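Local coordinates for protein hypothetic aldehyde deformylating oxygenase (Sulfolobus tokodaii, PDB 5V4T) that probably acts as an iron-dependent oxidoreductase of the ferritin-like diiron type, with aldehyde deformylating oxygenase activity and a bound iron(III) ion, at residues K159-F170 with K202-S212. Sequence-based numbering, arbitrary orientation.
Sequences KEYAVKRVEELF and KKARINKILGS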
ATOM      1  N   LYS A 159     -22.721   5.782  -0.319  1.00 18.44           N
ATOM      2  CA  LYS A 159     -22.380   4.345  -0.482  1.00 18.31           C
ATOM      3  C   LYS A 159     -22.325   3.957  -1.923  1.00 17.62           C
ATOM      4  O   LYS A 159     -21.357   3.298  -2.374  1.00 20.59           O
ATOM      5  CB  LYS A 159     -23.376   3.455   0.276  1.00 18.74           C
ATOM      6  CG  LYS A 159     -23.333   3.527   1.793  1.00 20.61           C
ATOM      7  CD  LYS A 159     -24.412   2.617   2.375  1.00 26.64           C
ATOM      8  CE  LYS A 159     -24.439   2.806   3.860  1.00 33.54           C
ATOM      9  NZ  LYS A 159     -25.078   1.644   4.495  1.00 44.59           N
ATOM     10  N   GLU A 160     -23.301   4.362  -2.709  1.00 16.97           N
ATOM     11  CA  GLU A 160     -23.302   4.032  -4.131  1.00 19.12           C
ATOM     12  C   GLU A 160     -22.120   4.614  -4.897  1.00 17.20           C
ATOM     13  O   GLU A 160     -21.439   3.901  -5.670  1.00 19.37           O
ATOM     14  CB  GLU A 160     -24.656   4.481  -4.726  1.00 23.60           C
ATOM     15  CG  GLU A 160     -24.835   4.192  -6.195  1.00 29.72           C
ATOM     16  CD  GLU A 160     -26.129   4.784  -6.782  1.00 36.68           C
ATOM     17  OE1 GLU A 160     -27.042   5.244  -6.038  1.00 38.76           O
ATOM     18  OE2 GLU A 160     -26.251   4.752  -8.039  1.00 42.86           O
ATOM     19  N   TYR A 161     -21.765   5.899  -4.644  1.00 14.91           N
ATOM     20  CA  TYR A 161     -20.643   6.470  -5.279  1.00 14.33           C
ATOM     21  C   TYR A 161     -19.326   5.744  -4.893  1.00 15.67           C
ATOM     22  O   TYR A 161     -18.451   5.486  -5.730  1.00 16.57           O
ATOM     23  CB  TYR A 161     -20.508   7.929  -4.828  1.00 14.56           C
ATOM     24  CG  TYR A 161     -19.350   8.655  -5.428  1.00 15.12           C
ATOM     25  CD1 TYR A 161     -19.385   9.196  -6.676  1.00 17.81           C
ATOM     26  CD2 TYR A 161     -18.174   8.841  -4.678  1.00 15.86           C
ATOM     27  CE1 TYR A 161     -18.282   9.911  -7.208  1.00 17.29           C
ATOM     28  CE2 TYR A 161     -17.094   9.535  -5.197  1.00 19.33           C
ATOM     29  CZ  TYR A 161     -17.197  10.111  -6.456  1.00 18.35           C
ATOM     30  OH  TYR A 161     -16.169  10.771  -7.019  1.00 18.98           O
ATOM     31  N   ALA A 162     -19.220   5.393  -3.617  1.00 15.87           N
ATOM     32  CA  ALA A 162     -17.987   4.737  -3.136  1.00 16.16           C
ATOM     33  C   ALA A 162     -17.786   3.329  -3.719  1.00 17.46           C
ATOM     34  O   ALA A 162     -16.712   2.974  -4.160  1.00 17.08           O
ATOM     35  CB  ALA A 162     -17.973   4.688  -1.606  1.00 15.93           C
ATOM     36  N   VAL A 163     -18.880   2.596  -3.784  1.00 16.18           N
ATOM     37  CA  VAL A 163     -18.800   1.260  -4.398  1.00 16.08           C
ATOM     38  C   VAL A 163     -18.375   1.386  -5.843  1.00 15.61           C
ATOM     39  O   VAL A 163     -17.522   0.648  -6.294  1.00 17.25           O
ATOM     40  CB  VAL A 163     -20.114   0.489  -4.228  1.00 16.65           C
ATOM     41  CG1 VAL A 163     -20.090  -0.827  -5.011  1.00 17.26           C
ATOM     42  CG2 VAL A 163     -20.405   0.218  -2.788  1.00 17.90           C
ATOM     43  N   LYS A 164     -19.023   2.304  -6.619  1.00 15.88           N
ATOM     44  CA  LYS A 164     -18.658   2.482  -8.006  1.00 16.83           C
ATOM     45  C   LYS A 164     -17.171   2.892  -8.167  1.00 16.04           C
ATOM     46  O   LYS A 164     -16.487   2.398  -9.081  1.00 16.04           O
ATOM     47  CB  LYS A 164     -19.599   3.473  -8.696  1.00 21.04           C
ATOM     48  CG  LYS A 164     -21.018   2.939  -8.837  1.00 26.73           C
ATOM     49  CD  LYS A 164     -21.979   3.956  -9.451  1.00 32.05           C
ATOM     50  CE  LYS A 164     -21.304   4.881 -10.474  1.00 39.46           C
ATOM     51  NZ  LYS A 164     -22.278   5.512 -11.452  1.00 48.22           N
ATOM     52  N   ARG A 165     -16.670   3.750  -7.261  1.00 14.94           N
ATOM     53  CA  ARG A 165     -15.272   4.100  -7.256  1.00 14.46           C
ATOM     54  C   ARG A 165     -14.368   2.900  -7.087  1.00 13.88           C
ATOM     55  O   ARG A 165     -13.332   2.772  -7.824  1.00 14.78           O
ATOM     56  CB  ARG A 165     -14.926   5.094  -6.155  1.00 15.27           C
ATOM     57  CG  ARG A 165     -15.416   6.505  -6.386  1.00 15.42           C
ATOM     58  CD  ARG A 165     -14.459   7.356  -7.153  1.00 17.67           C
ATOM     59  NE  ARG A 165     -13.221   7.552  -6.434  1.00 16.31           N
ATOM     60  CZ  ARG A 165     -12.162   8.094  -6.970  1.00 17.70           C
ATOM     61  NH1 ARG A 165     -12.229   8.582  -8.224  1.00 21.10           N
ATOM     62  NH2 ARG A 165     -11.066   8.254  -6.268  1.00 19.10           N
ATOM     63  N   VAL A 166     -14.693   2.063  -6.111  1.00 14.36           N
ATOM     64  CA  VAL A 166     -13.913   0.853  -5.848  1.00 14.89           C
ATOM     65  C   VAL A 166     -13.875   0.013  -7.125  1.00 16.94           C
ATOM     66  O   VAL A 166     -12.834  -0.469  -7.534  1.00 14.25           O
ATOM     67  CB  VAL A 166     -14.388   0.082  -4.609  1.00 15.49           C
ATOM     68  CG1 VAL A 166     -13.641  -1.228  -4.464  1.00 16.96           C
ATOM     69  CG2 VAL A 166     -14.165   0.945  -3.378  1.00 16.29           C
ATOM     70  N   GLU A 167     -15.049  -0.193  -7.710  1.00 15.85           N
ATOM     71  CA  GLU A 167     -15.162  -0.992  -8.918  1.00 17.30           C
ATOM     72  C   GLU A 167     -14.338  -0.390 -10.067  1.00 16.28           C
ATOM     73  O   GLU A 167     -13.697  -1.117 -10.867  1.00 19.86           O
ATOM     74  CB  GLU A 167     -16.637  -1.178  -9.272  1.00 18.62           C
ATOM     75  CG  GLU A 167     -17.359  -2.042  -8.253  1.00 20.80           C
ATOM     76  CD  GLU A 167     -18.869  -2.122  -8.381  1.00 24.31           C
ATOM     77  OE1 GLU A 167     -19.512  -1.205  -8.909  1.00 26.39           O
ATOM     78  OE2 GLU A 167     -19.421  -3.102  -7.854  1.00 24.90           O
ATOM     79  N   GLU A 168     -14.317   0.937 -10.190  1.00 16.91           N
ATOM     80  CA  GLU A 168     -13.609   1.583 -11.285  1.00 19.25           C
ATOM     81  C   GLU A 168     -12.135   1.501 -11.172  1.00 18.39           C
ATOM     82  O   GLU A 168     -11.446   1.355 -12.161  1.00 18.29           O
ATOM     83  CB  GLU A 168     -14.067   3.054 -11.419  1.00 23.29           C
ATOM     84  CG  GLU A 168     -15.523   3.068 -11.869  1.00 31.35           C
ATOM     85  CD  GLU A 168     -16.149   4.444 -11.859  1.00 38.28           C
ATOM     86  OE1 GLU A 168     -15.423   5.419 -11.518  1.00 43.47           O
ATOM     87  OE2 GLU A 168     -17.384   4.495 -12.139  1.00 44.29           O
ATOM     88  N   LEU A 169     -11.638   1.512  -9.933  1.00 17.10           N
ATOM     89  CA  LEU A 169     -10.222   1.581  -9.689  1.00 16.00           C
ATOM     90  C   LEU A 169      -9.585   0.208  -9.461  1.00 15.00           C
ATOM     91  O   LEU A 169      -8.385   0.057  -9.647  1.00 16.28           O
ATOM     92  CB  LEU A 169      -9.968   2.426  -8.451  1.00 17.81           C
ATOM     93  CG  LEU A 169     -10.265   3.925  -8.621  1.00 20.38           C
ATOM     94  CD1 LEU A 169     -10.429   4.539  -7.253  1.00 24.16           C
ATOM     95  CD2 LEU A 169      -9.113   4.537  -9.362  1.00 23.73           C
ATOM     96  N   PHE A 170     -10.402  -0.775  -9.209  1.00 16.73           N
ATOM     97  CA  PHE A 170      -9.865  -2.096  -8.978  1.00 15.13           C
ATOM     98  C   PHE A 170      -9.003  -2.618 -10.165  1.00 17.20           C
ATOM     99  O   PHE A 170      -7.977  -3.226  -9.925  1.00 17.58           O
ATOM    100  CB  PHE A 170     -11.001  -3.062  -8.655  1.00 17.97           C
ATOM    101  CG  PHE A 170     -10.547  -4.461  -8.359  1.00 16.05           C
ATOM    102  CD1 PHE A 170      -9.990  -4.769  -7.129  1.00 16.53           C
ATOM    103  CD2 PHE A 170     -10.714  -5.478  -9.289  1.00 16.53           C
ATOM    104  CE1 PHE A 170      -9.514  -6.050  -6.860  1.00 15.91           C
ATOM    105  CE2 PHE A 170     -10.290  -6.761  -8.984  1.00 17.85           C
ATOM    106  CZ  PHE A 170      -9.667  -7.022  -7.795  1.00 16.43           C
ATOM    107  N   LYS A 202     -11.728  -7.032  -2.551  1.00 14.40           N
ATOM    108  CA  LYS A 202     -12.645  -6.048  -3.161  1.00 15.22           C
ATOM    109  C   LYS A 202     -14.062  -6.300  -2.689  1.00 14.16           C
ATOM    110  O   LYS A 202     -14.744  -5.395  -2.265  1.00 14.27           O
ATOM    111  CB  LYS A 202     -12.571  -6.140  -4.662  1.00 16.82           C
ATOM    112  CG  LYS A 202     -13.433  -5.118  -5.437  1.00 18.61           C
ATOM    113  CD  LYS A 202     -13.660  -5.603  -6.855  1.00 20.39           C
ATOM    114  CE  LYS A 202     -14.919  -5.034  -7.418  1.00 25.75           C
ATOM    115  NZ  LYS A 202     -15.167  -5.646  -8.754  1.00 24.78           N
ATOM    116  N   LYS A 203     -14.536  -7.546  -2.783  1.00 14.65           N
ATOM    117  CA  LYS A 203     -15.856  -7.903  -2.326  1.00 14.21           C
ATOM    118  C   LYS A 203     -16.071  -7.607  -0.862  1.00 15.16           C
ATOM    119  O   LYS A 203     -17.076  -7.022  -0.442  1.00 15.57           O
ATOM    120  CB  LYS A 203     -16.123  -9.390  -2.619  1.00 16.05           C
ATOM    121  CG  LYS A 203     -16.316  -9.591  -4.098  1.00 21.44           C
ATOM    122  CD  LYS A 203     -16.755 -11.003  -4.418  1.00 25.01           C
ATOM    123  CE  LYS A 203     -17.300 -11.071  -5.835  1.00 31.65           C
ATOM    124  NZ  LYS A 203     -17.828 -12.446  -6.146  1.00 36.04           N
ATOM    125  N   ALA A 204     -15.070  -7.905  -0.046  1.00 15.52           N
ATOM    126  CA  ALA A 204     -15.159  -7.648   1.404  1.00 16.65           C
ATOM    127  C   ALA A 204     -15.273  -6.155   1.705  1.00 15.37           C
ATOM    128  O   ALA A 204     -16.055  -5.769   2.541  1.00 16.43           O
ATOM    129  CB  ALA A 204     -13.900  -8.191   2.056  1.00 17.97           C
ATOM    130  N   ARG A 205     -14.487  -5.327   1.024  1.00 14.22           N
ATOM    131  CA  ARG A 205     -14.521  -3.888   1.274  1.00 16.46           C
ATOM    132  C   ARG A 205     -15.840  -3.327   0.827  1.00 14.76           C
ATOM    133  O   ARG A 205     -16.455  -2.520   1.553  1.00 15.49           O
ATOM    134  CB  ARG A 205     -13.388  -3.118   0.634  1.00 17.70           C
ATOM    135  CG  ARG A 205     -11.974  -3.659   0.950  1.00 21.51           C
ATOM    136  CD  ARG A 205     -11.659  -3.834   2.450  1.00 20.83           C
ATOM    137  NE  ARG A 205     -10.272  -4.364   2.635  1.00 23.42           N
ATOM    138  CZ  ARG A 205      -9.721  -4.751   3.814  1.00 23.96           C
ATOM    139  NH1 ARG A 205     -10.457  -4.738   4.920  1.00 24.37           N
ATOM    140  NH2 ARG A 205      -8.447  -5.183   3.888  1.00 25.16           N
ATOM    141  N   ILE A 206     -16.306  -3.764  -0.338  1.00 13.96           N
ATOM    142  CA  ILE A 206     -17.638  -3.348  -0.799  1.00 14.28           C
ATOM    143  C   ILE A 206     -18.745  -3.783   0.138  1.00 14.94           C
ATOM    144  O   ILE A 206     -19.658  -3.008   0.437  1.00 16.21           O
ATOM    145  CB  ILE A 206     -17.918  -3.806  -2.247  1.00 14.76           C
ATOM    146  CG1 ILE A 206     -16.992  -3.053  -3.194  1.00 16.01           C
ATOM    147  CG2 ILE A 206     -19.410  -3.634  -2.557  1.00 15.19           C
ATOM    148  CD1 ILE A 206     -16.966  -3.574  -4.605  1.00 17.97           C
ATOM    149  N   ASN A 207     -18.709  -5.018   0.604  1.00 13.60           N
ATOM    150  CA  ASN A 207     -19.667  -5.446   1.580  1.00 14.62           C
ATOM    151  C   ASN A 207     -19.709  -4.583   2.851  1.00 17.20           C
ATOM    152  O   ASN A 207     -20.790  -4.305   3.404  1.00 16.48           O
ATOM    153  CB  ASN A 207     -19.414  -6.865   1.937  1.00 14.79           C
ATOM    154  CG  ASN A 207     -19.753  -7.823   0.800  1.00 19.05           C
ATOM    155  OD1 ASN A 207     -20.417  -7.443  -0.148  1.00 18.69           O
ATOM    156  ND2 ASN A 207     -19.387  -9.083   0.962  1.00 21.71           N
ATOM    157  N   LYS A 208     -18.536  -4.161   3.301  1.00 17.05           N
ATOM    158  CA  LYS A 208     -18.441  -3.349   4.511  1.00 19.86           C
ATOM    159  C   LYS A 208     -19.019  -1.944   4.261  1.00 18.99           C
ATOM    160  O   LYS A 208     -19.751  -1.410   5.098  1.00 19.76           O
ATOM    161  CB  LYS A 208     -16.993  -3.229   4.920  1.00 22.90           C
ATOM    162  CG  LYS A 208     -16.573  -4.316   5.884  1.00 32.76           C
ATOM    163  CD  LYS A 208     -16.978  -3.921   7.311  1.00 37.06           C
ATOM    164  CE  LYS A 208     -15.976  -4.340   8.371  1.00 45.86           C
ATOM    165  NZ  LYS A 208     -16.675  -4.756   9.623  1.00 52.88           N
ATOM    166  N   ILE A 209     -18.737  -1.394   3.080  1.00 15.23           N
ATOM    167  CA  ILE A 209     -19.317  -0.104   2.655  1.00 16.69           C
ATOM    168  C   ILE A 209     -20.867  -0.170   2.645  1.00 17.55           C
ATOM    169  O   ILE A 209     -21.553   0.731   3.147  1.00 18.03           O
ATOM    170  CB  ILE A 209     -18.829   0.416   1.303  1.00 17.00           C
ATOM    171  CG1 ILE A 209     -17.307   0.735   1.318  1.00 15.63           C
ATOM    172  CG2 ILE A 209     -19.627   1.601   0.820  1.00 17.61           C
ATOM    173  CD1 ILE A 209     -16.746   0.873  -0.034  1.00 17.25           C
ATOM    174  N   LEU A 210     -21.394  -1.241   2.062  1.00 16.85           N
ATOM    175  CA  LEU A 210     -22.831  -1.427   2.003  1.00 17.75           C
ATOM    176  C   LEU A 210     -23.491  -1.748   3.336  1.00 21.37           C
ATOM    177  O   LEU A 210     -24.683  -1.494   3.486  1.00 22.94           O
ATOM    178  CB  LEU A 210     -23.197  -2.436   0.906  1.00 17.38           C
ATOM    179  CG  LEU A 210     -22.864  -1.884  -0.464  1.00 17.14           C
ATOM    180  CD1 LEU A 210     -23.196  -2.920  -1.513  1.00 20.04           C
ATOM    181  CD2 LEU A 210     -23.543  -0.603  -0.873  1.00 20.13           C
ATOM    182  N   GLY A 211     -22.732  -2.286   4.269  1.00 21.05           N
ATOM    183  CA  GLY A 211     -23.234  -2.620   5.604  1.00 28.83           C
ATOM    184  C   GLY A 211     -23.182  -1.541   6.650  1.00 34.87           C
ATOM    185  O   GLY A 211     -23.737  -1.760   7.720  1.00 41.20           O
ATOM    186  N   SER A 212     -22.584  -0.369   6.363  1.00 40.56           N
ATOM    187  CA  SER A 212     -22.386   0.697   7.386  1.00 45.44           C
ATOM    188  C   SER A 212     -23.658   1.355   7.885  1.00 52.91           C
ATOM    189  O   SER A 212     -24.496   1.649   7.037  1.00 47.65           O
ATOM    190  CB  SER A 212     -21.537   1.825   6.841  1.00 48.48           C
ATOM    191  OG  SER A 212     -20.328   1.320   6.360  1.00 53.96           O
TER
HETATM  192  O   HOH W   1     -14.016  -3.896 -10.693  1.00 22.70           O
HETATM  193  O   HOH W   2     -18.125  -5.452  -8.123  1.00 31.39           O
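Lys159 NZ is gripped by two carbonyl oxygens at the C-terminal end of the modelled chain, where helix 191-211 runs out: Ser212 O at 2.6 Å, in the plane of that carbonyl, and Leu210 O at 3.3 Å, a weak bond. The lysine chain is extended beyond CG, and its CD passes Ile209 O at 3.5 Å on the way. An ammonium group here probably offsets the negative end of the helix dipole. Ser212 OG turns back to Lys208 O.

Further along, the antiparallel segments, their axes 9.6 Å apart at the closest, mesh through aliphatic side chains. Ile209 is a knob in the hole formed by Lys159, Ala162, Val163 and Val166. Val163 divides its branches: CG1, anti to the backbone N (chi1 173°), meets Ile206 CG2 at 3.8 Å, while CG2 touches Ile209 and Leu210. Val166 CG1 rests on Ile206 CG1.

At the other end Lys202 CD lies over one face of the Phe170 ring, 3.8 Å from the centroid, in a CH-pi contact. Lys202 NZ stays 5.0 Å from Glu167 OE2; one water links these two atoms, and a second links Lys202 NZ to the backbone oxygen Glu167 O.

This helical hairpin packs on the bundle that holds the iron: Ala162 and Val166 touch helix 98-128, which carries the iron ligand Glu111, and Ile209 touches Leu153 of helix 132-155.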